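Local coordinates for high affinity transport system protein p37 (Mycoplasma hyorhinis, PDB 3EKI) that binds thiamine diphosphate outside the cell membrane as the lipoprotein component of a high-affinity transport system, which probably carries this cofactor into the cell, at residues A[69-74]-A[372-377]; A[216-221]-A[332-337]; A[220-225]-A[301-306]. All coordinates share one frame; numbering follows the deposited sequence.

Contact 1: A[69-74]-A[372-377]; sequences INTFLE and QDTYGP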
ATOM      1  N   ILE A  69     -18.857  -3.698  -6.982  1.00 16.14           N
ATOM      2  CA  ILE A  69     -19.184  -3.276  -5.615  1.00 11.85           C
ATOM      3  C   ILE A  69     -20.580  -3.740  -5.208  1.00 15.78           C
ATOM      4  O   ILE A  69     -20.760  -4.127  -4.047  1.00 12.49           O
ATOM      5  CB  ILE A  69     -19.061  -1.759  -5.405  1.00 16.91           C
ATOM      6  CG1 ILE A  69     -18.838  -1.359  -3.943  1.00 16.24           C
ATOM      7  CG2 ILE A  69     -20.251  -1.011  -5.974  1.00 25.31           C
ATOM      8  CD1 ILE A  69     -17.625  -1.964  -3.272  1.00 22.69           C
ATOM      9  N   ASN A  70     -21.504  -3.729  -6.152  1.00 14.45           N
ATOM     10  CA  ASN A  70     -22.849  -4.238  -5.851  1.00 17.87           C
ATOM     11  C   ASN A  70     -22.855  -5.717  -5.539  1.00 17.42           C
ATOM     12  O   ASN A  70     -23.542  -6.206  -4.629  1.00 14.21           O
ATOM     13  CB  ASN A  70     -23.796  -3.886  -7.019  1.00 15.88           C
ATOM     14  CG  ASN A  70     -24.065  -2.390  -6.972  1.00 23.61           C
ATOM     15  OD1 ASN A  70     -23.961  -1.780  -5.904  1.00 26.32           O
ATOM     16  ND2 ASN A  70     -24.422  -1.810  -8.109  1.00 42.08           N
ATOM     17  N   THR A  71     -22.096  -6.542  -6.253  1.00 10.37           N
ATOM     18  CA  THR A  71     -21.995  -7.949  -5.904  1.00 14.09           C
ATOM     19  C   THR A  71     -21.405  -8.136  -4.525  1.00 10.17           C
ATOM     20  O   THR A  71     -21.812  -8.939  -3.695  1.00 12.69           O
ATOM     21  CB  THR A  71     -21.089  -8.708  -6.900  1.00 21.56           C
ATOM     22  OG1 THR A  71     -21.722  -8.710  -8.183  1.00 25.24           O
ATOM     23  CG2 THR A  71     -20.911 -10.146  -6.449  1.00 23.86           C
ATOM     24  N   PHE A  72     -20.339  -7.338  -4.299  1.00 12.29           N
ATOM     25  CA  PHE A  72     -19.707  -7.409  -2.986  1.00 14.61           C
ATOM     26  C   PHE A  72     -20.717  -7.054  -1.884  1.00  7.86           C
ATOM     27  O   PHE A  72     -20.757  -7.780  -0.899  1.00  8.82           O
ATOM     28  CB  PHE A  72     -18.506  -6.476  -2.924  1.00 14.53           C
ATOM     29  CG  PHE A  72     -17.922  -6.223  -1.540  1.00  8.52           C
ATOM     30  CD1 PHE A  72     -17.074  -7.146  -0.983  1.00 13.21           C
ATOM     31  CD2 PHE A  72     -18.242  -5.066  -0.847  1.00 11.63           C
ATOM     32  CE1 PHE A  72     -16.519  -6.927   0.270  1.00 13.01           C
ATOM     33  CE2 PHE A  72     -17.690  -4.840   0.416  1.00 14.72           C
ATOM     34  CZ  PHE A  72     -16.848  -5.781   0.953  1.00 10.40           C
ATOM     35  N   LEU A  73     -21.451  -5.972  -2.083  1.00  8.09           N
ATOM     36  CA  LEU A  73     -22.371  -5.541  -1.013  1.00  8.93           C
ATOM     37  C   LEU A  73     -23.480  -6.537  -0.724  1.00 13.26           C
ATOM     38  O   LEU A  73     -23.900  -6.707   0.429  1.00 12.27           O
ATOM     39  CB  LEU A  73     -22.988  -4.193  -1.401  1.00 12.47           C
ATOM     40  CG  LEU A  73     -22.020  -3.012  -1.305  1.00 12.05           C
ATOM     41  CD1 LEU A  73     -22.643  -1.823  -2.013  1.00 12.58           C
ATOM     42  CD2 LEU A  73     -21.636  -2.727   0.134  1.00 18.28           C
ATOM     43  N   GLU A  74     -23.954  -7.189  -1.777  1.00 12.25           N
ATOM     44  CA  GLU A  74     -24.971  -8.217  -1.634  1.00 14.46           C
ATOM     45  C   GLU A  74     -24.387  -9.409  -0.893  1.00 15.88           C
ATOM     46  O   GLU A  74     -24.982  -9.894   0.067  1.00 12.03           O
ATOM     47  CB  GLU A  74     -25.552  -8.640  -2.986  1.00 14.49           C
ATOM     48  CG  GLU A  74     -26.501  -9.816  -2.897  1.00 13.58           C
ATOM     49  CD  GLU A  74     -27.871  -9.484  -2.326  1.00 18.36           C
ATOM     50  OE1 GLU A  74     -28.192  -8.294  -2.143  1.00 16.83           O
ATOM     51  OE2 GLU A  74     -28.627 -10.442  -2.050  1.00 19.70           O
ATOM     52  N   GLN A 372     -15.810 -15.074  -1.818  1.00 18.28           N
ATOM     53  CA  GLN A 372     -16.934 -14.240  -2.200  1.00 19.27           C
ATOM     54  C   GLN A 372     -16.547 -12.775  -2.164  1.00 16.70           C
ATOM     55  O   GLN A 372     -17.374 -11.892  -2.385  1.00 18.53           O
ATOM     56  CB  GLN A 372     -18.133 -14.463  -1.261  1.00 21.13           C
ATOM     57  CG  GLN A 372     -18.656 -15.883  -1.231  1.00 27.75           C
ATOM     58  CD  GLN A 372     -19.752 -16.077  -0.195  1.00 34.75           C
ATOM     59  OE1 GLN A 372     -20.221 -15.111   0.404  1.00 32.86           O
ATOM     60  NE2 GLN A 372     -20.149 -17.322   0.017  1.00 35.38           N
ATOM     61  N   ASP A 373     -15.272 -12.484  -1.889  1.00 13.24           N
ATOM     62  CA  ASP A 373     -14.891 -11.082  -1.863  1.00 16.26           C
ATOM     63  C   ASP A 373     -14.475 -10.618  -3.247  1.00 19.60           C
ATOM     64  O   ASP A 373     -13.357 -10.903  -3.673  1.00 17.19           O
ATOM     65  CB  ASP A 373     -13.729 -10.861  -0.890  1.00 13.83           C
ATOM     66  CG  ASP A 373     -13.326  -9.405  -0.795  1.00 13.60           C
ATOM     67  OD1 ASP A 373     -13.971  -8.545  -1.399  1.00 11.65           O
ATOM     68  OD2 ASP A 373     -12.315  -9.112  -0.115  1.00 15.03           O
ATOM     69  N   THR A 374     -15.382  -9.923  -3.920  1.00 17.16           N
ATOM     70  CA  THR A 374     -15.126  -9.445  -5.262  1.00 17.64           C
ATOM     71  C   THR A 374     -14.434  -8.099  -5.251  1.00 14.24           C
ATOM     72  O   THR A 374     -14.021  -7.599  -6.291  1.00 18.03           O
ATOM     73  CB  THR A 374     -16.448  -9.300  -6.065  1.00 22.80           C
ATOM     74  OG1 THR A 374     -17.438  -8.677  -5.247  1.00 23.49           O
ATOM     75  CG2 THR A 374     -16.994 -10.666  -6.431  1.00 28.29           C
ATOM     76  N   TYR A 375     -14.320  -7.472  -4.086  1.00 13.22           N
ATOM     77  CA  TYR A 375     -13.786  -6.120  -4.012  1.00 11.48           C
ATOM     78  C   TYR A 375     -12.321  -6.068  -3.557  1.00  9.81           C
ATOM     79  O   TYR A 375     -11.490  -5.473  -4.255  1.00 12.20           O
ATOM     80  CB  TYR A 375     -14.621  -5.262  -3.061  1.00 13.32           C
ATOM     81  CG  TYR A 375     -14.114  -3.880  -2.762  1.00 11.39           C
ATOM     82  CD1 TYR A 375     -13.959  -2.907  -3.730  1.00 13.20           C
ATOM     83  CD2 TYR A 375     -13.778  -3.535  -1.451  1.00 18.23           C
ATOM     84  CE1 TYR A 375     -13.498  -1.641  -3.449  1.00 11.41           C
ATOM     85  CE2 TYR A 375     -13.312  -2.267  -1.162  1.00 22.28           C
ATOM     86  CZ  TYR A 375     -13.171  -1.321  -2.151  1.00 14.77           C
ATOM     87  OH  TYR A 375     -12.701  -0.067  -1.850  1.00 16.59           O
ATOM     88  N   GLY A 376     -12.046  -6.636  -2.409  1.00 11.49           N
ATOM     89  CA  GLY A 376     -10.730  -6.578  -1.792  1.00 10.96           C
ATOM     90  C   GLY A 376      -9.575  -6.891  -2.717  1.00  8.41           C
ATOM     91  O   GLY A 376      -8.606  -6.122  -2.727  1.00 10.59           O
ATOM     92  N   PRO A 377      -9.636  -7.999  -3.433  1.00 10.86           N
ATOM     93  CA  PRO A 377      -8.453  -8.379  -4.247  1.00 11.97           C
ATOM     94  C   PRO A 377      -8.142  -7.352  -5.316  1.00 16.13           C
ATOM     95  O   PRO A 377      -6.983  -7.280  -5.773  1.00 16.74           O
ATOM     96  CB  PRO A 377      -8.837  -9.735  -4.826  1.00 12.94           C
ATOM     97  CG  PRO A 377      -9.867 -10.246  -3.865  1.00 19.93           C
ATOM     98  CD  PRO A 377     -10.684  -9.023  -3.565  1.00 11.07           C
TER
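Phe-72 of helix 64-85 points its ring at the loop 372-377 and is met there by Asp-373, Thr-374 and Tyr-375. Its CG is anti to the backbone N (chi1 168°) and stands toward the loop. Tyr-375 lays its CB over one face of this ring, nearer the rim than the middle, at 3.7 Å from Phe-72 CD1. The two ring planes are inclined at 49°, their centroids 5.5 Å apart. Asp-373 lies alongside Phe-72 and points the same way. Its OD1 is 3.4 Å from Phe-72 CD1, with the carboxylate turned 42° from the ring. Thr-374 OG1 lies 3.4 Å from Phe-72 CB. One turn earlier in the helix, Ile-69 runs beside Tyr-375. Its CD1 sits over a face of the tyrosine ring in a CH-pi contact, 4.1 Å from the ring centroid. Thr-71 and Thr-374 cross at about a right angle and touch through their CG2 methyls at 4.0 Å.

No hydrogen bond joins the two segments, but Thr-374 OG1 makes a weak one to Val-68 O, one turn before Phe-72. Within the loop, Asp-373 OD1 accepts from Tyr-375 N at 2.9 Å and from Gly-376 N at 2.9 Å, both from the same face of the carboxylate. Its OD2 is hydrogen-bonded to Tyr-384 OH. Beyond the contact, Phe-72 also packs on Phe-48 and Phe-364. The bond to Tyr-375 N closes an Asx turn, and this turn leads into Pro-377, a residue of the thiamine diphosphate pocket.

Contact 2: A[216-221]-A[332-337]; sequences RGMIWI and MEALIV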
ATOM      1  N   ARG A 216       6.246  -2.940   1.829  1.00  6.61           N
ATOM      2  CA  ARG A 216       7.422  -2.088   1.897  1.00  7.12           C
ATOM      3  C   ARG A 216       7.421  -1.056   0.777  1.00  9.36           C
ATOM      4  O   ARG A 216       6.675  -1.153  -0.200  1.00  8.36           O
ATOM      5  CB  ARG A 216       8.710  -2.904   1.736  1.00  6.78           C
ATOM      6  CG  ARG A 216       8.860  -4.081   2.673  1.00  7.74           C
ATOM      7  CD  ARG A 216      10.151  -4.824   2.309  1.00  6.26           C
ATOM      8  NE  ARG A 216      10.153  -6.100   2.987  1.00  7.68           N
ATOM      9  CZ  ARG A 216      10.641  -6.397   4.175  1.00  8.25           C
ATOM     10  NH1 ARG A 216      11.230  -5.451   4.907  1.00  8.23           N
ATOM     11  NH2 ARG A 216      10.525  -7.652   4.601  1.00  9.37           N
ATOM     12  N   GLY A 217       8.283  -0.051   0.876  1.00  6.74           N
ATOM     13  CA  GLY A 217       8.663   0.785  -0.224  1.00  5.86           C
ATOM     14  C   GLY A 217       9.956   0.234  -0.855  1.00  5.42           C
ATOM     15  O   GLY A 217      10.483  -0.786  -0.417  1.00  6.21           O
ATOM     16  N   MET A 218      10.375   0.950  -1.890  1.00  4.21           N
ATOM     17  CA  MET A 218      11.635   0.556  -2.538  1.00  4.87           C
ATOM     18  C   MET A 218      12.255   1.772  -3.187  1.00  6.33           C
ATOM     19  O   MET A 218      11.575   2.743  -3.500  1.00  6.01           O
ATOM     20  CB  MET A 218      11.405  -0.530  -3.566  1.00  6.46           C
ATOM     21  CG  MET A 218      10.589  -0.135  -4.767  1.00  9.63           C
ATOM     22  SD  MET A 218      10.360  -1.492  -5.922  1.00 10.94           S
ATOM     23  CE  MET A 218      12.006  -1.671  -6.576  1.00  7.35           C
ATOM     24  N   ILE A 219      13.562   1.712  -3.386  1.00  6.36           N
ATOM     25  CA  ILE A 219      14.289   2.754  -4.080  1.00  5.33           C
ATOM     26  C   ILE A 219      14.828   2.184  -5.404  1.00  4.32           C
ATOM     27  O   ILE A 219      15.530   1.187  -5.324  1.00  7.36           O
ATOM     28  CB  ILE A 219      15.458   3.303  -3.241  1.00  5.33           C
ATOM     29  CG1 ILE A 219      14.977   3.881  -1.902  1.00  7.94           C
ATOM     30  CG2 ILE A 219      16.275   4.324  -4.016  1.00  5.72           C
ATOM     31  CD1 ILE A 219      16.024   4.354  -0.940  1.00 10.41           C
ATOM     32  N   TRP A 220      14.478   2.849  -6.471  1.00  5.59           N
ATOM     33  CA  TRP A 220      14.938   2.579  -7.820  1.00  6.37           C
ATOM     34  C   TRP A 220      16.073   3.523  -8.193  1.00  5.09           C
ATOM     35  O   TRP A 220      16.105   4.662  -7.759  1.00  7.41           O
ATOM     36  CB  TRP A 220      13.839   2.813  -8.831  1.00  6.03           C
ATOM     37  CG  TRP A 220      12.623   1.977  -8.768  1.00  5.97           C
ATOM     38  CD1 TRP A 220      11.469   2.254  -8.071  1.00  8.94           C
ATOM     39  CD2 TRP A 220      12.396   0.714  -9.408  1.00  9.71           C
ATOM     40  NE1 TRP A 220      10.552   1.250  -8.250  1.00  8.87           N
ATOM     41  CE2 TRP A 220      11.096   0.290  -9.068  1.00 12.63           C
ATOM     42  CE3 TRP A 220      13.174  -0.095 -10.249  1.00 11.76           C
ATOM     43  CZ2 TRP A 220      10.540  -0.898  -9.521  1.00  9.31           C
ATOM     44  CZ3 TRP A 220      12.600  -1.277 -10.687  1.00 18.48           C
ATOM     45  CH2 TRP A 220      11.308  -1.676 -10.332  1.00 11.52           C
ATOM     46  N   ILE A 221      16.952   3.020  -9.069  1.00  5.73           N
ATOM     47  CA  ILE A 221      17.958   3.812  -9.751  1.00  4.01           C
ATOM     48  C   ILE A 221      17.886   3.543 -11.248  1.00  5.38           C
ATOM     49  O   ILE A 221      17.451   2.474 -11.663  1.00  6.02           O
ATOM     50  CB  ILE A 221      19.356   3.561  -9.178  1.00  6.16           C
ATOM     51  CG1 ILE A 221      19.847   2.133  -9.316  1.00  7.25           C
ATOM     52  CG2 ILE A 221      19.365   4.016  -7.698  1.00  9.66           C
ATOM     53  CD1 ILE A 221      21.309   1.946  -8.926  1.00  8.95           C
ATOM     54  N   MET A 332      16.574   0.670 -15.536  1.00 11.05           N
ATOM     55  CA  MET A 332      16.052   0.967 -14.215  1.00 11.17           C
ATOM     56  C   MET A 332      16.099  -0.289 -13.362  1.00 12.37           C
ATOM     57  O   MET A 332      15.667  -1.363 -13.803  1.00 13.54           O
ATOM     58  CB  MET A 332      14.619   1.431 -14.406  1.00 17.15           C
ATOM     59  CG  MET A 332      14.004   2.232 -13.299  1.00 25.92           C
ATOM     60  SD  MET A 332      12.364   2.844 -13.797  1.00 23.42           S
ATOM     61  CE  MET A 332      11.637   2.950 -12.157  1.00 13.45           C
ATOM     62  N   GLU A 333      16.626  -0.202 -12.149  1.00  8.33           N
ATOM     63  CA  GLU A 333      16.747  -1.363 -11.296  1.00  7.88           C
ATOM     64  C   GLU A 333      16.542  -0.991  -9.834  1.00  5.90           C
ATOM     65  O   GLU A 333      16.693   0.173  -9.464  1.00  7.19           O
ATOM     66  CB  GLU A 333      18.118  -2.028 -11.467  1.00 12.53           C
ATOM     67  CG  GLU A 333      19.283  -1.152 -11.072  1.00 12.45           C
ATOM     68  CD  GLU A 333      20.626  -1.621 -11.624  1.00 23.31           C
ATOM     69  OE1 GLU A 333      21.624  -1.477 -10.893  1.00 28.48           O
ATOM     70  OE2 GLU A 333      20.750  -2.121 -12.757  1.00 23.54           O
ATOM     71  N   ALA A 334      16.217  -1.994  -9.040  1.00  6.61           N
ATOM     72  CA  ALA A 334      16.051  -1.809  -7.619  1.00  7.51           C
ATOM     73  C   ALA A 334      17.409  -1.670  -6.929  1.00  7.54           C
ATOM     74  O   ALA A 334      18.312  -2.476  -7.177  1.00  9.43           O
ATOM     75  CB  ALA A 334      15.282  -2.985  -7.036  1.00  9.98           C
ATOM     76  N   LEU A 335      17.512  -0.688  -6.049  1.00  5.70           N
ATOM     77  CA  LEU A 335      18.686  -0.519  -5.201  1.00  5.92           C
ATOM     78  C   LEU A 335      18.539  -1.177  -3.845  1.00  9.36           C
ATOM     79  O   LEU A 335      19.393  -1.934  -3.367  1.00  8.68           O
ATOM     80  CB  LEU A 335      18.968   0.977  -5.063  1.00  4.73           C
ATOM     81  CG  LEU A 335      20.085   1.347  -4.075  1.00  7.70           C
ATOM     82  CD1 LEU A 335      21.427   0.975  -4.639  1.00  9.83           C
ATOM     83  CD2 LEU A 335      19.950   2.832  -3.764  1.00  9.89           C
ATOM     84  N   ILE A 336      17.407  -0.916  -3.171  1.00  7.11           N
ATOM     85  CA  ILE A 336      17.152  -1.445  -1.855  1.00  5.80           C
ATOM     86  C   ILE A 336      15.650  -1.299  -1.573  1.00  7.20           C
ATOM     87  O   ILE A 336      15.043  -0.395  -2.155  1.00  7.86           O
ATOM     88  CB  ILE A 336      17.974  -0.732  -0.771  1.00  5.93           C
ATOM     89  CG1 ILE A 336      18.009  -1.423   0.587  1.00 11.01           C
ATOM     90  CG2 ILE A 336      17.544   0.719  -0.635  1.00  6.76           C
ATOM     91  CD1 ILE A 336      19.077  -0.919   1.526  1.00  6.66           C
ATOM     92  N   VAL A 337      15.109  -2.198  -0.764  1.00  6.41           N
ATOM     93  CA  VAL A 337      13.721  -1.983  -0.310  1.00  6.54           C
ATOM     94  C   VAL A 337      13.744  -1.346   1.072  1.00  9.30           C
ATOM     95  O   VAL A 337      14.809  -1.033   1.629  1.00  8.63           O
ATOM     96  CB  VAL A 337      12.878  -3.257  -0.318  1.00  2.10           C
ATOM     97  CG1 VAL A 337      12.858  -3.776  -1.767  1.00  8.24           C
ATOM     98  CG2 VAL A 337      13.342  -4.319   0.643  1.00  7.10           C
TER
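A classic beta bulge interrupts the antiparallel pairing of Met-218 to Ile-221 with Glu-333 to Val-337. Leu-335 and Ile-336 both face Ile-219. Ile-219 N donates to Ile-336 O at 2.9 Å, while Ile-219 O accepts from Leu-335 N at 2.8 Å. Past the bulge, Ile-221 and Glu-333 form a hydrogen-bonded pair with both bonds made, and both are nearly straight.

On one face of the sheet the Trp-220 indole lies between two methionine methyls. Met-332 crosses it at about a right angle and sets CE over one face, 3.6 Å from Trp-220 CD2. Met-218 CE lies over the opposite face, toward the rim, and touches Ala-334 CB at 3.6 Å. Met-218 bends at its last torsion (chi3 -70°), which places this methyl. Trp-220 NE1 bonds to Ser-307 OG.

On the other face Ile-219 runs beside Leu-335, its CG2 4.0 Å from Leu-335 CD2. Ile-221 CG2 meets Leu-335 CB, and Ile-221 CG1 lies 3.8 Å from Glu-333 CG. The glutamate carries on to a salt bridge with Lys-232. Helix 225-236 packs on Ile-221 and Leu-335, helix 170-184 on Ile-336. The bulge is local to this edge pair. A helix-flanked mixed sheet is consistent with the periplasmic-binding-protein clan.

Contact 3: A[220-225]-A[301-306]; sequences WIKGND and DFHIAF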
ATOM      1  N   TRP A 220      14.478   2.849  -6.471  1.00  5.59           N
ATOM      2  CA  TRP A 220      14.938   2.579  -7.820  1.00  6.37           C
ATOM      3  C   TRP A 220      16.073   3.523  -8.193  1.00  5.09           C
ATOM      4  O   TRP A 220      16.105   4.662  -7.759  1.00  7.41           O
ATOM      5  CB  TRP A 220      13.839   2.813  -8.831  1.00  6.03           C
ATOM      6  CG  TRP A 220      12.623   1.977  -8.768  1.00  5.97           C
ATOM      7  CD1 TRP A 220      11.469   2.254  -8.071  1.00  8.94           C
ATOM      8  CD2 TRP A 220      12.396   0.714  -9.408  1.00  9.71           C
ATOM      9  NE1 TRP A 220      10.552   1.250  -8.250  1.00  8.87           N
ATOM     10  CE2 TRP A 220      11.096   0.290  -9.068  1.00 12.63           C
ATOM     11  CE3 TRP A 220      13.174  -0.095 -10.249  1.00 11.76           C
ATOM     12  CZ2 TRP A 220      10.540  -0.898  -9.521  1.00  9.31           C
ATOM     13  CZ3 TRP A 220      12.600  -1.277 -10.687  1.00 18.48           C
ATOM     14  CH2 TRP A 220      11.308  -1.676 -10.332  1.00 11.52           C
ATOM     15  N   ILE A 221      16.952   3.020  -9.069  1.00  5.73           N
ATOM     16  CA  ILE A 221      17.958   3.812  -9.751  1.00  4.01           C
ATOM     17  C   ILE A 221      17.886   3.543 -11.248  1.00  5.38           C
ATOM     18  O   ILE A 221      17.451   2.474 -11.663  1.00  6.02           O
ATOM     19  CB  ILE A 221      19.356   3.561  -9.178  1.00  6.16           C
ATOM     20  CG1 ILE A 221      19.847   2.133  -9.316  1.00  7.25           C
ATOM     21  CG2 ILE A 221      19.365   4.016  -7.698  1.00  9.66           C
ATOM     22  CD1 ILE A 221      21.309   1.946  -8.926  1.00  8.95           C
ATOM     23  N   LYS A 222      18.283   4.581 -12.001  1.00  6.78           N
ATOM     24  CA  LYS A 222      18.195   4.490 -13.463  1.00  6.21           C
ATOM     25  C   LYS A 222      19.389   5.187 -14.087  1.00 10.72           C
ATOM     26  O   LYS A 222      19.756   6.245 -13.595  1.00 10.14           O
ATOM     27  CB  LYS A 222      16.918   5.125 -13.976  1.00  9.45           C
ATOM     28  CG  LYS A 222      16.808   5.237 -15.475  1.00 11.58           C
ATOM     29  CD  LYS A 222      16.452   6.550 -16.061  1.00 18.85           C
ATOM     30  CE  LYS A 222      16.818   7.827 -15.360  1.00 13.84           C
ATOM     31  NZ  LYS A 222      16.422   9.032 -16.088  1.00 14.30           N
ATOM     32  N   GLY A 223      19.946   4.613 -15.146  1.00  9.58           N
ATOM     33  CA  GLY A 223      20.929   5.352 -15.922  1.00  7.63           C
ATOM     34  C   GLY A 223      21.567   4.454 -16.966  1.00 10.60           C
ATOM     35  O   GLY A 223      21.216   3.279 -17.023  1.00 10.95           O
ATOM     36  N   ASN A 224      22.501   5.031 -17.710  1.00  9.20           N
ATOM     37  CA  ASN A 224      23.437   4.188 -18.452  1.00 11.23           C
ATOM     38  C   ASN A 224      24.425   3.531 -17.500  1.00 18.05           C
ATOM     39  O   ASN A 224      24.422   3.761 -16.281  1.00  9.01           O
ATOM     40  CB  ASN A 224      24.127   5.043 -19.504  1.00  6.42           C
ATOM     41  CG  ASN A 224      24.970   6.155 -18.940  1.00 11.81           C
ATOM     42  OD1 ASN A 224      25.410   6.167 -17.801  1.00 13.38           O
ATOM     43  ND2 ASN A 224      25.251   7.149 -19.785  1.00 27.32           N
ATOM     44  N   ASP A 225      25.287   2.662 -18.057  1.00 11.48           N
ATOM     45  CA  ASP A 225      26.193   1.919 -17.202  1.00  8.71           C
ATOM     46  C   ASP A 225      27.087   2.784 -16.315  1.00 11.48           C
ATOM     47  O   ASP A 225      27.298   2.472 -15.138  1.00 10.91           O
ATOM     48  CB  ASP A 225      27.117   1.072 -18.079  1.00 14.24           C
ATOM     49  CG  ASP A 225      26.363  -0.010 -18.824  1.00 22.42           C
ATOM     50  OD1 ASP A 225      25.229  -0.321 -18.420  1.00 18.56           O
ATOM     51  OD2 ASP A 225      26.964  -0.541 -19.786  1.00 16.02           O
ATOM     52  N   ASP A 301      17.075  14.340 -15.897  1.00 11.23           N
ATOM     53  CA  ASP A 301      17.786  14.933 -14.769  1.00 14.99           C
ATOM     54  C   ASP A 301      17.481  14.261 -13.427  1.00 10.68           C
ATOM     55  O   ASP A 301      17.892  14.734 -12.366  1.00 13.15           O
ATOM     56  CB  ASP A 301      17.419  16.411 -14.671  1.00 19.01           C
ATOM     57  CG  ASP A 301      17.814  17.292 -15.831  1.00 31.03           C
ATOM     58  OD1 ASP A 301      18.760  16.973 -16.569  1.00 31.10           O
ATOM     59  OD2 ASP A 301      17.165  18.351 -15.993  1.00 47.46           O
ATOM     60  N   PHE A 302      16.764  13.148 -13.459  1.00  8.96           N
ATOM     61  CA  PHE A 302      16.404  12.348 -12.312  1.00  7.82           C
ATOM     62  C   PHE A 302      16.827  10.887 -12.516  1.00  7.32           C
ATOM     63  O   PHE A 302      16.564  10.316 -13.585  1.00  7.95           O
ATOM     64  CB  PHE A 302      14.892  12.456 -12.018  1.00  8.30           C
ATOM     65  CG  PHE A 302      14.647  13.894 -11.526  1.00  7.47           C
ATOM     66  CD1 PHE A 302      14.715  14.179 -10.185  1.00 10.10           C
ATOM     67  CD2 PHE A 302      14.400  14.890 -12.444  1.00 13.34           C
ATOM     68  CE1 PHE A 302      14.557  15.480  -9.756  1.00  7.76           C
ATOM     69  CE2 PHE A 302      14.246  16.201 -12.039  1.00 19.36           C
ATOM     70  CZ  PHE A 302      14.369  16.463 -10.692  1.00  9.66           C
ATOM     71  N   HIS A 303      17.446  10.308 -11.487  1.00  5.33           N
ATOM     72  CA  HIS A 303      17.945   8.936 -11.567  1.00  7.52           C
ATOM     73  C   HIS A 303      17.617   8.051 -10.380  1.00  6.37           C
ATOM     74  O   HIS A 303      18.016   6.887 -10.361  1.00  7.57           O
ATOM     75  CB  HIS A 303      19.481   8.937 -11.733  1.00  8.56           C
ATOM     76  CG  HIS A 303      19.905   9.720 -12.942  1.00  7.78           C
ATOM     77  ND1 HIS A 303      20.079  11.079 -12.919  1.00 15.45           N
ATOM     78  CD2 HIS A 303      20.182   9.331 -14.212  1.00 10.38           C
ATOM     79  CE1 HIS A 303      20.455  11.509 -14.128  1.00 17.53           C
ATOM     80  NE2 HIS A 303      20.521  10.461 -14.931  1.00 13.38           N
ATOM     81  N   ILE A 304      16.877   8.577  -9.394  1.00  5.57           N
ATOM     82  CA  ILE A 304      16.458   7.815  -8.229  1.00  6.69           C
ATOM     83  C   ILE A 304      14.953   7.974  -8.065  1.00  5.10           C
ATOM     84  O   ILE A 304      14.480   9.081  -8.341  1.00  6.36           O
ATOM     85  CB  ILE A 304      17.238   8.294  -7.000  1.00  6.78           C
ATOM     86  CG1 ILE A 304      18.761   8.122  -7.183  1.00  8.62           C
ATOM     87  CG2 ILE A 304      16.759   7.632  -5.725  1.00  9.44           C
ATOM     88  CD1 ILE A 304      19.542   9.115  -6.352  1.00 10.13           C
ATOM     89  N   ALA A 305      14.240   6.929  -7.679  1.00  5.00           N
ATOM     90  CA  ALA A 305      12.810   7.087  -7.448  1.00  7.17           C
ATOM     91  C   ALA A 305      12.310   6.187  -6.328  1.00  7.78           C
ATOM     92  O   ALA A 305      12.811   5.082  -6.106  1.00  5.62           O
ATOM     93  CB  ALA A 305      11.991   6.808  -8.697  1.00  8.98           C
ATOM     94  N   PHE A 306      11.299   6.699  -5.609  1.00  4.94           N
ATOM     95  CA  PHE A 306      10.647   5.918  -4.572  1.00  6.23           C
ATOM     96  C   PHE A 306       9.347   5.306  -5.090  1.00  6.47           C
ATOM     97  O   PHE A 306       8.653   5.990  -5.840  1.00  6.98           O
ATOM     98  CB  PHE A 306      10.314   6.811  -3.387  1.00  7.59           C
ATOM     99  CG  PHE A 306      11.457   7.551  -2.731  1.00  5.65           C
ATOM    100  CD1 PHE A 306      12.774   7.145  -2.935  1.00  6.94           C
ATOM    101  CD2 PHE A 306      11.194   8.627  -1.896  1.00  4.37           C
ATOM    102  CE1 PHE A 306      13.798   7.841  -2.309  1.00  6.79           C
ATOM    103  CE2 PHE A 306      12.219   9.320  -1.307  1.00  7.59           C
ATOM    104  CZ  PHE A 306      13.526   8.906  -1.490  1.00  6.77           C
TER
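Lys-222 and His-303 meet where strands 217-223 and 304-308 pair antiparallel inside a mixed five-stranded sheet. Lys-222 N donates to His-303 O at 2.8 Å, in a bent bond of 139°. The donor lies out of the carbonyl plane. The same oxygen receives a CA-H...O contact from Ile-221 CA at 3.1 Å. Further along, Trp-220 and Ala-305 make a hydrogen-bonded pair. Trp-220 N reaches Ala-305 O at 2.8 Å in a nearly straight bond. In return, Ala-305 N donates to Trp-220 O, arriving from a tilted direction. Ile-304 CA adds a CA-H...O contact to this carbonyl. Between these pairs, Ile-221 and Ile-304 form a non-hydrogen-bonded pair, and their side chains touch only at CG2 and CG1, 4.2 Å apart.

Lys-222 is buried, and its ammonium is held by carbonyls. Its chain bends at chi2 (-129°) and again at chi3 (29°), both off the usual staggered values. NZ donates to Phe-302 O at 2.8 Å, close to the direction of that C=O. Leu-299 O and Leu-296 O are its further acceptors. These three backbone oxygens would be expected to stabilise the positive charge.

His-303 takes a different partner. Its ND1 is bonded to Phe-246 O, which would favour this turn of the ring. Asn-224 is the N-cap residue of helix 225-236, and its OD1 accepts from Thr-227 N. One carbonyl in the contact is left without a hydrogen-bond partner. It is the buried Lys-222 O, which lies in the plane of the His-303 ring at its edge, 3.2 Å from CD2 of that histidine.

Contacts 2 and 3 belong to one sheet and share Trp-220 and Ile-221. Strand 217-223 lies between strands 304-308 and 331-337, so the two contacts are its two sides. Their centres are about 10 Å apart, and Ile-219 CG2 touches Ile-304 CG2 at 3.8 Å. Contact 1 is on the other side of the chain's centre, about 33 Å from contact 2 and about 39 Å from contact 3, centre to centre. It joins helix 64-85 to a loop near the C-terminus. Along the chain it encloses both other contacts. Thiamine diphosphate is bound between these two regions, consistent with the two-lobed build of binding proteins in this clan.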